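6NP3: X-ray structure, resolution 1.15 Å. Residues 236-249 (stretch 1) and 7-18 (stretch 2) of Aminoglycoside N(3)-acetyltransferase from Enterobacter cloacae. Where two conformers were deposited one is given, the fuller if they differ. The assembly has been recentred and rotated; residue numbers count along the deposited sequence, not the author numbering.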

ATOM      1  N   VAL A 236      -7.298  -7.006 -18.288  1.00 16.78           N
ATOM      2  CA  VAL A 236      -7.307  -7.120 -16.839  1.00 16.85           C
ATOM      3  C   VAL A 236      -8.690  -7.623 -16.442  1.00 16.73           C
ATOM      4  O   VAL A 236      -9.707  -7.047 -16.848  1.00 16.80           O
ATOM      5  CB  VAL A 236      -7.027  -5.738 -16.218  1.00 18.21           C
ATOM      6  CG1 VAL A 236      -7.223  -5.782 -14.722  1.00 19.91           C
ATOM      7  CG2 VAL A 236      -5.633  -5.220 -16.580  1.00 18.17           C
ATOM      8  N   ALA A 237      -8.750  -8.686 -15.640  1.00 17.33           N
ATOM      9  CA  ALA A 237     -10.045  -9.181 -15.196  1.00 17.96           C
ATOM     10  C   ALA A 237     -10.781  -8.106 -14.415  1.00 17.13           C
ATOM     11  O   ALA A 237     -10.215  -7.473 -13.515  1.00 17.03           O
ATOM     12  CB  ALA A 237      -9.874 -10.421 -14.317  1.00 20.38           C
ATOM     13  N   GLN A 238     -12.049  -7.902 -14.774  1.00 18.90           N
ATOM     14  CA  GLN A 238     -12.916  -6.919 -14.160  1.00 19.50           C
ATOM     15  C   GLN A 238     -14.199  -7.620 -13.752  1.00 19.85           C
ATOM     16  O   GLN A 238     -14.669  -8.538 -14.430  1.00 23.44           O
ATOM     17  CB  GLN A 238     -13.234  -5.805 -15.155  1.00 22.47           C
ATOM     18  CG  GLN A 238     -11.986  -5.033 -15.615  1.00 23.99           C
ATOM     19  CD  GLN A 238     -12.139  -4.411 -16.987  1.00 26.55           C
ATOM     20  OE1 GLN A 238     -13.010  -3.576 -17.210  1.00 26.06           O
ATOM     21  NE2 GLN A 238     -11.293  -4.828 -17.916  1.00 26.05           N
ATOM     22  N   GLY A 239     -14.771  -7.167 -12.658  1.00 17.46           N
ATOM     23  CA  GLY A 239     -16.001  -7.730 -12.167  1.00 18.22           C
ATOM     24  C   GLY A 239     -16.352  -7.185 -10.808  1.00 17.73           C
ATOM     25  O   GLY A 239     -15.559  -6.456 -10.200  1.00 17.73           O
ATOM     26  N   PRO A 240     -17.529  -7.543 -10.287  1.00 17.71           N
ATOM     27  CA  PRO A 240     -17.982  -6.960  -9.020  1.00 18.33           C
ATOM     28  C   PRO A 240     -17.370  -7.685  -7.833  1.00 17.47           C
ATOM     29  O   PRO A 240     -17.190  -8.906  -7.855  1.00 17.70           O
ATOM     30  CB  PRO A 240     -19.499  -7.209  -9.050  1.00 18.87           C
ATOM     31  CG  PRO A 240     -19.636  -8.461  -9.858  1.00 19.67           C
ATOM     32  CD  PRO A 240     -18.594  -8.331 -10.939  1.00 19.10           C
ATOM     33  N   VAL A 241     -17.098  -6.930  -6.774  1.00 17.10           N
ATOM     34  CA  VAL A 241     -16.907  -7.462  -5.431  1.00 17.03           C
ATOM     35  C   VAL A 241     -17.821  -6.640  -4.542  1.00 17.87           C
ATOM     36  O   VAL A 241     -17.687  -5.411  -4.486  1.00 18.22           O
ATOM     37  CB  VAL A 241     -15.444  -7.360  -4.967  1.00 16.53           C
ATOM     38  CG1 VAL A 241     -15.311  -7.824  -3.549  1.00 17.33           C
ATOM     39  CG2 VAL A 241     -14.557  -8.182  -5.891  1.00 16.82           C
ATOM     40  N   GLY A 242     -18.806  -7.291  -3.934  1.00 18.19           N
ATOM     41  CA  GLY A 242     -19.936  -6.547  -3.409  1.00 18.42           C
ATOM     42  C   GLY A 242     -20.538  -5.737  -4.535  1.00 19.85           C
ATOM     43  O   GLY A 242     -20.725  -6.223  -5.652  1.00 20.41           O
ATOM     44  N   GLY A 243     -20.814  -4.476  -4.258  1.00 20.57           N
ATOM     45  CA  GLY A 243     -21.294  -3.559  -5.267  1.00 21.28           C
ATOM     46  C   GLY A 243     -20.225  -2.817  -6.042  1.00 21.86           C
ATOM     47  O   GLY A 243     -20.559  -1.936  -6.843  1.00 23.54           O
ATOM     48  N   ALA A 244     -18.953  -3.144  -5.847  1.00 19.94           N
ATOM     49  CA  ALA A 244     -17.849  -2.346  -6.373  1.00 20.22           C
ATOM     50  C   ALA A 244     -17.283  -2.944  -7.649  1.00 20.80           C
ATOM     51  O   ALA A 244     -16.984  -4.140  -7.702  1.00 19.23           O
ATOM     52  CB  ALA A 244     -16.735  -2.274  -5.333  1.00 20.88           C
ATOM     53  N   GLN A 245     -17.086  -2.102  -8.657  1.00 23.17           N
ATOM     54  CA  GLN A 245     -16.319  -2.515  -9.820  1.00 25.36           C
ATOM     55  C   GLN A 245     -14.877  -2.751  -9.386  1.00 19.52           C
ATOM     56  O   GLN A 245     -14.232  -1.865  -8.808  1.00 19.19           O
ATOM     57  CB  GLN A 245     -16.346  -1.426 -10.886  1.00 38.93           C
ATOM     58  CG  GLN A 245     -17.709  -1.126 -11.467  1.00 54.01           C
ATOM     59  CD  GLN A 245     -17.915   0.351 -11.696  1.00 63.95           C
ATOM     60  OE1 GLN A 245     -17.434   0.914 -12.676  1.00 65.15           O
ATOM     61  NE2 GLN A 245     -18.627   0.992 -10.784  1.00 64.59           N
ATOM     62  N   SER A 246     -14.364  -3.935  -9.703  1.00 16.78           N
ATOM     63  CA  SER A 246     -13.073  -4.374  -9.215  1.00 15.23           C
ATOM     64  C   SER A 246     -12.222  -4.907 -10.354  1.00 15.54           C
ATOM     65  O   SER A 246     -12.718  -5.261 -11.424  1.00 16.80           O
ATOM     66  CB  SER A 246     -13.271  -5.465  -8.159  1.00 15.72           C
ATOM     67  OG  SER A 246     -14.091  -5.009  -7.107  1.00 16.39           O
ATOM     68  N   ARG A 247     -10.915  -4.907 -10.113  1.00 15.72           N
ATOM     69  CA  ARG A 247      -9.928  -5.335 -11.083  1.00 16.47           C
ATOM     70  C   ARG A 247      -8.841  -6.114 -10.362  1.00 14.48           C
ATOM     71  O   ARG A 247      -8.503  -5.805  -9.221  1.00 14.98           O
ATOM     72  CB  ARG A 247      -9.210  -4.116 -11.704  1.00 20.91           C
ATOM     73  CG  ARG A 247     -10.056  -3.291 -12.662  1.00 24.50           C
ATOM     74  CD  ARG A 247      -9.753  -1.790 -12.529  1.00 28.27           C
ATOM     75  NE  ARG A 247     -10.018  -1.348 -11.166  1.00 32.21           N
ATOM     76  CZ  ARG A 247     -11.181  -0.873 -10.743  1.00 33.39           C
ATOM     77  NH1 ARG A 247     -12.199  -0.744 -11.579  1.00 35.08           N
ATOM     78  NH2 ARG A 247     -11.325  -0.522  -9.479  1.00 32.95           N
ATOM     79  N   LEU A 248      -8.251  -7.081 -11.054  1.00 13.99           N
ATOM     80  CA  LEU A 248      -7.161  -7.888 -10.508  1.00 13.20           C
ATOM     81  C   LEU A 248      -5.975  -7.766 -11.450  1.00 13.27           C
ATOM     82  O   LEU A 248      -6.017  -8.233 -12.589  1.00 15.38           O
ATOM     83  CB  LEU A 248      -7.608  -9.332 -10.319  1.00 14.08           C
ATOM     84  CG  LEU A 248      -6.666 -10.218  -9.531  1.00 14.28           C
ATOM     85  CD1 LEU A 248      -6.457  -9.731  -8.106  1.00 14.20           C
ATOM     86  CD2 LEU A 248      -7.230 -11.627  -9.496  1.00 16.07           C
ATOM     87  N   ILE A 249      -4.932  -7.100 -10.973  1.00 13.01           N
ATOM     88  CA  ILE A 249      -3.826  -6.631 -11.800  1.00 12.83           C
ATOM     89  C   ILE A 249      -2.555  -7.391 -11.457  1.00 12.50           C
ATOM     90  O   ILE A 249      -2.235  -7.578 -10.275  1.00 12.75           O
ATOM     91  CB  ILE A 249      -3.607  -5.130 -11.511  1.00 14.04           C
ATOM     92  CG1 ILE A 249      -4.816  -4.314 -11.960  1.00 15.15           C
ATOM     93  CG2 ILE A 249      -2.337  -4.608 -12.170  1.00 14.74           C
ATOM     94  CD1 ILE A 249      -4.881  -2.924 -11.402  1.00 16.99           C
TER
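Stretch 2, residues 7-18: ELVRQLRDLGVR

The N-terminal helix of stretch 2 packs over a β-hairpin more than 220 residues away in sequence, an apolar contact centred on Leu15 and pinned at the hairpin turn by the side-chain amide of Gln11. In stretch 1, two strands are joined by a type II' turn from Val241 to Ala244 and paired through bonds such as Ser246 N to Gly239 O (2.8 Å). Residues 7-15 are helical and run almost exactly antiparallel to strand 237-241, at 172° with the axes 7.7 Å apart at closest approach; strand 244-249 is crossed at -49° and 9.5 Å. The register follows from this direction: Ala237 lies nearest Leu15 (CA to CA 5.9 Å), and Val241 lies nearest Gln11 (CA to CA 5.7 Å), one helical turn earlier.

Leu15, with chi1 t and chi2 p, gives up the most surface. Its CD1 lies 3.4 Å from Gly239 N, where the absence of a side chain leaves the strand backbone open to close approach, while its CG packs 4.1 Å from Leu248 CB. Toward the turn, Val241 CG2 meets Leu12 CD2 at 3.9 Å and Val241 CG1 meets Leu8 CD2 at 4.2 Å.

Polar contacts hold the same end. Gly242, whose phi is positive, donates its N to Gln11 OE1 at 2.8 Å, and Gln11 NE2 returns a weak bond to Gly242 O at 3.5 Å. A water bridges the backbones by donating to both Gln11 O (2.8 Å) and Pro240 O (2.7 Å).

At its C-terminal end the helix closes in a Schellman motif, with Gly16 at positive phi and Val17 N bonded to Leu12 O (3.0 Å). Leu248 covers this exit: its CD2 approaches Gly16 C to 3.5 Å and Val17 CG2 to 3.9 Å.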

ATOM      1  N   GLU A   7     -20.786 -14.929  -0.630  1.00 20.55           N
ATOM      2  CA  GLU A   7     -20.982 -14.253  -1.908  1.00 22.59           C
ATOM      3  C   GLU A   7     -19.705 -13.544  -2.346  1.00 19.47           C
ATOM      4  O   GLU A   7     -19.310 -13.611  -3.519  1.00 18.48           O
ATOM      5  CB  GLU A   7     -22.110 -13.232  -1.782  1.00 26.80           C
ATOM      6  CG  GLU A   7     -23.518 -13.823  -1.703  1.00 33.26           C
ATOM      7  CD  GLU A   7     -24.576 -12.771  -1.424  1.00 39.31           C
ATOM      8  OE1 GLU A   7     -24.437 -12.015  -0.444  1.00 39.04           O
ATOM      9  OE2 GLU A   7     -25.555 -12.700  -2.192  1.00 44.63           O
ATOM     10  N   LEU A   8     -19.046 -12.865  -1.408  1.00 17.10           N
ATOM     11  CA  LEU A   8     -17.798 -12.188  -1.744  1.00 15.76           C
ATOM     12  C   LEU A   8     -16.739 -13.173  -2.207  1.00 15.38           C
ATOM     13  O   LEU A   8     -16.001 -12.889  -3.163  1.00 15.23           O
ATOM     14  CB  LEU A   8     -17.300 -11.391  -0.552  1.00 15.96           C
ATOM     15  CG  LEU A   8     -18.234 -10.287  -0.074  1.00 17.57           C
ATOM     16  CD1 LEU A   8     -17.669  -9.628   1.168  1.00 19.63           C
ATOM     17  CD2 LEU A   8     -18.479  -9.230  -1.134  1.00 17.95           C
ATOM     18  N   VAL A   9     -16.618 -14.316  -1.534  1.00 15.26           N
ATOM     19  CA  VAL A   9     -15.619 -15.296  -1.933  1.00 15.61           C
ATOM     20  C   VAL A   9     -15.862 -15.763  -3.362  1.00 15.70           C
ATOM     21  O   VAL A   9     -14.923 -15.928  -4.148  1.00 16.07           O
ATOM     22  CB  VAL A   9     -15.578 -16.465  -0.929  1.00 16.47           C
ATOM     23  CG1 VAL A   9     -14.671 -17.524  -1.464  1.00 18.56           C
ATOM     24  CG2 VAL A   9     -15.104 -15.975   0.413  1.00 17.29           C
ATOM     25  N   ARG A  10     -17.124 -16.048  -3.706  1.00 16.31           N
ATOM     26  CA  ARG A  10     -17.404 -16.506  -5.058  1.00 17.07           C
ATOM     27  C   ARG A  10     -17.103 -15.408  -6.066  1.00 16.94           C
ATOM     28  O   ARG A  10     -16.615 -15.687  -7.162  1.00 16.72           O
ATOM     29  CB  ARG A  10     -18.849 -16.997  -5.188  1.00 18.96           C
ATOM     30  CG  ARG A  10     -19.233 -18.083  -4.188  1.00 21.82           C
ATOM     31  CD  ARG A  10     -18.240 -19.236  -4.151  1.00 23.42           C
ATOM     32  NE  ARG A  10     -18.236 -20.042  -5.373  1.00 23.54           N
ATOM     33  CZ  ARG A  10     -17.305 -20.939  -5.671  1.00 25.63           C
ATOM     34  NH1 ARG A  10     -16.290 -21.147  -4.845  1.00 27.76           N
ATOM     35  NH2 ARG A  10     -17.382 -21.621  -6.803  1.00 27.07           N
ATOM     36  N   GLN A  11     -17.421 -14.154  -5.729  1.00 16.01           N
ATOM     37  CA  GLN A  11     -17.066 -13.043  -6.611  1.00 16.29           C
ATOM     38  C   GLN A  11     -15.552 -12.908  -6.789  1.00 15.11           C
ATOM     39  O   GLN A  11     -15.077 -12.622  -7.897  1.00 15.24           O
ATOM     40  CB  GLN A  11     -17.625 -11.739  -6.055  1.00 16.17           C
ATOM     41  CG  GLN A  11     -19.114 -11.566  -6.202  1.00 17.49           C
ATOM     42  CD  GLN A  11     -19.612 -10.341  -5.496  1.00 17.96           C
ATOM     43  OE1 GLN A  11     -19.144 -10.011  -4.425  1.00 18.48           O
ATOM     44  NE2 GLN A  11     -20.558  -9.642  -6.104  1.00 19.81           N
ATOM     45  N   LEU A  12     -14.782 -13.085  -5.712  1.00 14.84           N
ATOM     46  CA  LEU A  12     -13.330 -13.014  -5.816  1.00 14.52           C
ATOM     47  C   LEU A  12     -12.794 -14.130  -6.694  1.00 14.97           C
ATOM     48  O   LEU A  12     -11.885 -13.918  -7.510  1.00 14.41           O
ATOM     49  CB  LEU A  12     -12.724 -13.047  -4.419  1.00 14.45           C
ATOM     50  CG  LEU A  12     -12.955 -11.784  -3.581  1.00 15.00           C
ATOM     51  CD1 LEU A  12     -12.681 -12.023  -2.113  1.00 15.96           C
ATOM     52  CD2 LEU A  12     -12.086 -10.656  -4.101  1.00 15.14           C
ATOM     53  N   ARG A  13     -13.373 -15.328  -6.571  0.77 14.96           N
ATOM     54  CA  ARG A  13     -12.970 -16.423  -7.442  0.77 15.95           C
ATOM     55  C   ARG A  13     -13.289 -16.089  -8.890  0.77 15.91           C
ATOM     56  O   ARG A  13     -12.478 -16.342  -9.791  0.77 16.15           O
ATOM     57  CB  ARG A  13     -13.669 -17.710  -7.004  0.77 18.39           C
ATOM     58  CG  ARG A  13     -13.196 -18.268  -5.667  0.77 22.96           C
ATOM     59  CD  ARG A  13     -12.229 -19.430  -5.882  0.77 25.87           C
ATOM     60  NE  ARG A  13     -11.675 -19.982  -4.648  0.77 26.64           N
ATOM     61  CZ  ARG A  13     -10.640 -19.457  -3.998  0.77 25.15           C
ATOM     62  NH1 ARG A  13     -10.051 -18.355  -4.450  0.77 20.91           N
ATOM     63  NH2 ARG A  13     -10.196 -20.039  -2.894  0.77 27.26           N
ATOM     64  N   ASP A  14     -14.477 -15.530  -9.136  1.00 15.90           N
ATOM     65  CA  ASP A  14     -14.846 -15.178 -10.505  1.00 17.36           C
ATOM     66  C   ASP A  14     -13.858 -14.181 -11.092  1.00 16.70           C
ATOM     67  O   ASP A  14     -13.565 -14.221 -12.289  1.00 17.89           O
ATOM     68  CB  ASP A  14     -16.225 -14.521 -10.566  1.00 18.99           C
ATOM     69  CG  ASP A  14     -17.359 -15.472 -10.355  1.00 23.20           C
ATOM     70  OD1 ASP A  14     -17.155 -16.685 -10.486  1.00 24.97           O
ATOM     71  OD2 ASP A  14     -18.463 -14.970 -10.070  1.00 23.98           O
ATOM     72  N   LEU A  15     -13.343 -13.273 -10.269  1.00 15.99           N
ATOM     73  CA  LEU A  15     -12.417 -12.256 -10.740  1.00 15.99           C
ATOM     74  C   LEU A  15     -11.035 -12.820 -11.017  1.00 16.55           C
ATOM     75  O   LEU A  15     -10.240 -12.190 -11.727  1.00 18.46           O
ATOM     76  CB  LEU A  15     -12.327 -11.194  -9.656  1.00 16.98           C
ATOM     77  CG  LEU A  15     -11.639  -9.895 -10.034  1.00 18.02           C
ATOM     78  CD1 LEU A  15     -12.441  -9.139 -11.071  1.00 18.75           C
ATOM     79  CD2 LEU A  15     -11.430  -9.057  -8.786  1.00 17.77           C
ATOM     80  N   GLY A  16     -10.721 -13.978 -10.448  1.00 15.11           N
ATOM     81  CA  GLY A  16      -9.465 -14.629 -10.723  1.00 15.28           C
ATOM     82  C   GLY A  16      -8.570 -14.814  -9.523  1.00 14.35           C
ATOM     83  O   GLY A  16      -7.450 -15.280  -9.683  1.00 14.94           O
ATOM     84  N   VAL A  17      -9.033 -14.496  -8.326  1.00 14.08           N
ATOM     85  CA  VAL A  17      -8.252 -14.829  -7.145  1.00 13.46           C
ATOM     86  C   VAL A  17      -8.273 -16.332  -6.922  1.00 14.37           C
ATOM     87  O   VAL A  17      -9.333 -16.968  -6.951  1.00 15.93           O
ATOM     88  CB  VAL A  17      -8.816 -14.118  -5.920  1.00 13.55           C
ATOM     89  CG1 VAL A  17      -7.982 -14.476  -4.698  1.00 14.30           C
ATOM     90  CG2 VAL A  17      -8.795 -12.605  -6.105  1.00 14.42           C
ATOM     91  N   ARG A  18      -7.101 -16.919  -6.750  1.00 14.29           N
ATOM     92  CA  ARG A  18      -6.944 -18.348  -6.582  1.00 15.04           C
ATOM     93  C   ARG A  18      -6.270 -18.655  -5.257  1.00 14.20           C
ATOM     94  O   ARG A  18      -5.495 -17.852  -4.715  1.00 13.82           O
ATOM     95  CB  ARG A  18      -6.093 -18.924  -7.701  1.00 16.79           C
ATOM     96  CG  ARG A  18      -6.734 -18.816  -9.075  1.00 19.78           C
ATOM     97  CD  ARG A  18      -7.956 -19.723  -9.189  1.00 23.42           C
ATOM     98  NE  ARG A  18      -8.700 -19.555 -10.434  1.00 27.05           N
ATOM     99  CZ  ARG A  18      -9.750 -18.756 -10.585  1.00 28.16           C
ATOM    100  NH1 ARG A  18     -10.181 -18.010  -9.586  1.00 23.99           N
ATOM    101  NH2 ARG A  18     -10.360 -18.691 -11.753  1.00 29.90           N
TER
HETATM  102  O   HOH W   1     -16.546 -10.895  -9.544  1.00 18.18           O